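Local coordinates for conserved uncharacterized protein (predicted phosphoesterase COG0622) (Streptococcus pneumoniae, PDB 3CK2) that is of unknown function but, as a manganese-binding member of the calcineurin-like phosphoesterase superfamily, probably hydrolyses phosphate esters, at residues Y154-F159 and S171-R176. Residues are numbered along the deposited sequence; the frame is centred on the assembly and turned at random.
Sequences YFKVDF and SKEFSR. With SRT (S,R meso-tartaric acid), chain F.
Phe155 is a buried ring with Arg176, the solvent-exposed chain end, laid across it as a cover. Arg176 CD sits 3.8 Å from the centroid of the Phe155 ring, only 9° off its normal, a CH-pi contact over the face; beyond it Arg176 NE comes 3.4 Å from Phe155 CZ, and the guanidinium runs out over the CZ rim, its plane 18° from the ring's. The bend at chi3 (60°) sets NE above the ring, and NH2 goes on to the carbonyl of Asp151. The tight packing belongs to the sheet face that carries Phe155, Val157 and Phe174. Here Val157 CG2 meets the rim of the Phe174 ring at CE2, 4.1 Å away, and that ring lies against Ala119, Leu121 and Leu126 of the second sheet, which closes this face. The strands themselves form the final hairpin of the chain, 172-175 being an edge strand of the six-stranded sheet in the two-sheet sandwich of calcineurin-like phosphoesterases. Phe155 and Phe174 exchange N-H...O bonds in both directions, and so do Val157 and Lys172.

On the other face the Tyr154 end is looser. There the Glu173 carboxylate stacks off-centre over one face of the Tyr154 ring, Glu173 OE2 3.7 Å from Tyr154 CG, and both residues are exposed to solvent. Further along, the same face is polar but close-packed and binds the meso-tartaric acid: Lys156 NZ donates to its O1 at 2.7 Å and makes a salt bridge to Asp158 OD2 whose hydrogen bond is weak; OD2 also pairs with Arg147. Ser171 OG donates to Asp158 OD1 at 2.5 Å, a length not to be pressed where tartrate O2 is also modelled too close to OD1, while a water bridges Ser171 OG to the backbone N of Phe159.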
# COMPACT_ATOMS: atom_id res chain seq x y z
N TYR A 154 5.89 -10.94 13.81
CA TYR A 154 4.97 -9.83 13.73
C TYR A 154 4.93 -9.09 12.43
O TYR A 154 5.93 -8.88 11.81
CB TYR A 154 5.34 -8.80 14.80
CG TYR A 154 5.28 -9.33 16.19
CD1 TYR A 154 4.10 -9.68 16.76
CD2 TYR A 154 6.43 -9.50 16.92
CE1 TYR A 154 4.05 -10.17 18.00
CE2 TYR A 154 6.39 -10.00 18.17
CZ TYR A 154 5.20 -10.34 18.70
OH TYR A 154 5.15 -10.85 19.95
N PHE A 155 3.76 -8.64 12.06
CA PHE A 155 3.57 -7.45 11.23
C PHE A 155 3.21 -6.29 12.17
O PHE A 155 2.30 -6.40 12.99
CB PHE A 155 2.38 -7.58 10.27
CG PHE A 155 2.49 -8.69 9.29
CD1 PHE A 155 3.51 -8.72 8.35
CD2 PHE A 155 1.52 -9.69 9.26
CE1 PHE A 155 3.58 -9.73 7.41
CE2 PHE A 155 1.60 -10.73 8.32
CZ PHE A 155 2.62 -10.74 7.39
N LYS A 156 3.91 -5.16 12.03
CA LYS A 156 3.58 -3.96 12.78
C LYS A 156 3.16 -2.91 11.76
O LYS A 156 3.91 -2.61 10.85
CB LYS A 156 4.78 -3.48 13.63
CG LYS A 156 4.55 -2.11 14.33
CD LYS A 156 3.31 -2.13 15.28
CE LYS A 156 2.92 -0.73 15.75
NZ LYS A 156 4.13 -0.02 16.24
N VAL A 157 1.94 -2.39 11.88
CA VAL A 157 1.43 -1.33 10.98
C VAL A 157 1.22 0.01 11.70
O VAL A 157 0.54 0.08 12.73
CB VAL A 157 0.11 -1.75 10.31
CG1 VAL A 157 -0.41 -0.63 9.38
CG2 VAL A 157 0.27 -3.15 9.60
N ASP A 158 1.84 1.05 11.18
CA ASP A 158 1.59 2.42 11.62
C ASP A 158 1.10 3.24 10.45
O ASP A 158 1.56 3.06 9.33
CB ASP A 158 2.85 3.07 12.12
CG ASP A 158 3.28 2.52 13.46
OD1 ASP A 158 2.55 2.66 14.48
OD2 ASP A 158 4.35 1.90 13.47
N PHE A 159 0.15 4.13 10.72
CA PHE A 159 -0.27 5.09 9.72
C PHE A 159 0.37 6.45 9.98
O PHE A 159 0.45 6.89 11.10
CB PHE A 159 -1.79 5.16 9.66
CG PHE A 159 -2.41 3.88 9.17
CD1 PHE A 159 -2.68 3.70 7.84
CD2 PHE A 159 -2.73 2.87 10.05
CE1 PHE A 159 -3.25 2.54 7.42
CE2 PHE A 159 -3.31 1.70 9.62
CZ PHE A 159 -3.56 1.53 8.31
N SER A 171 -2.64 2.41 14.82
CA SER A 171 -1.55 1.41 14.73
C SER A 171 -2.06 0.04 15.13
O SER A 171 -2.93 -0.06 15.95
CB SER A 171 -0.38 1.80 15.63
OG SER A 171 0.19 2.98 15.15
N LYS A 172 -1.53 -1.01 14.50
CA LYS A 172 -1.88 -2.39 14.84
C LYS A 172 -0.65 -3.28 14.81
O LYS A 172 0.24 -3.08 14.00
CB LYS A 172 -2.94 -2.93 13.87
CG LYS A 172 -4.27 -2.10 13.81
CD LYS A 172 -5.47 -3.02 13.71
CE LYS A 172 -6.72 -2.37 13.10
NZ LYS A 172 -7.69 -3.44 12.64
N GLU A 173 -0.61 -4.27 15.69
CA GLU A 173 0.41 -5.29 15.66
C GLU A 173 -0.26 -6.64 15.53
O GLU A 173 -1.15 -6.93 16.31
CB GLU A 173 1.29 -5.25 16.93
CG GLU A 173 2.39 -6.30 16.88
CD GLU A 173 3.65 -5.93 17.64
OE1 GLU A 173 3.58 -5.84 18.88
OE2 GLU A 173 4.72 -5.78 16.97
N PHE A 174 0.15 -7.43 14.54
CA PHE A 174 -0.38 -8.78 14.30
C PHE A 174 0.71 -9.84 14.51
O PHE A 174 1.82 -9.71 13.99
CB PHE A 174 -0.89 -8.89 12.86
CG PHE A 174 -1.90 -7.83 12.47
CD1 PHE A 174 -3.25 -8.01 12.74
CD2 PHE A 174 -1.50 -6.67 11.83
CE1 PHE A 174 -4.19 -7.03 12.37
CE2 PHE A 174 -2.42 -5.69 11.47
CZ PHE A 174 -3.77 -5.88 11.74
N SER A 175 0.42 -10.89 15.25
CA SER A 175 1.39 -12.00 15.31
C SER A 175 1.11 -13.01 14.20
O SER A 175 -0.04 -13.27 13.84
CB SER A 175 1.46 -12.65 16.70
OG SER A 175 0.21 -12.69 17.30
N ARG A 176 2.20 -13.58 13.69
CA ARG A 176 2.20 -14.38 12.46
C ARG A 176 2.33 -15.89 12.71
O ARG A 176 2.51 -16.30 13.85
CB ARG A 176 3.37 -13.94 11.58
CG ARG A 176 3.41 -12.48 11.26
CD ARG A 176 4.61 -12.22 10.35
NE ARG A 176 4.51 -12.98 9.11
CZ ARG A 176 5.42 -12.98 8.14
NH1 ARG A 176 5.22 -13.71 7.05
NH2 ARG A 176 6.52 -12.25 8.26
O1 SRT F . 3.19 1.41 18.37
O11 SRT F . 1.77 2.82 19.31
C1 SRT F . 2.74 2.57 18.54
C2 SRT F . 3.37 3.70 17.77
O2 SRT F . 3.38 3.32 16.40
C3 SRT F . 4.83 4.01 18.16
O3 SRT F . 5.13 3.49 19.47
C4 SRT F . 5.14 5.50 18.09
O4 SRT F . 6.33 5.86 18.26
O41 SRT F . 4.25 6.33 17.82
O HOH W 1 -1.03 4.75 13.12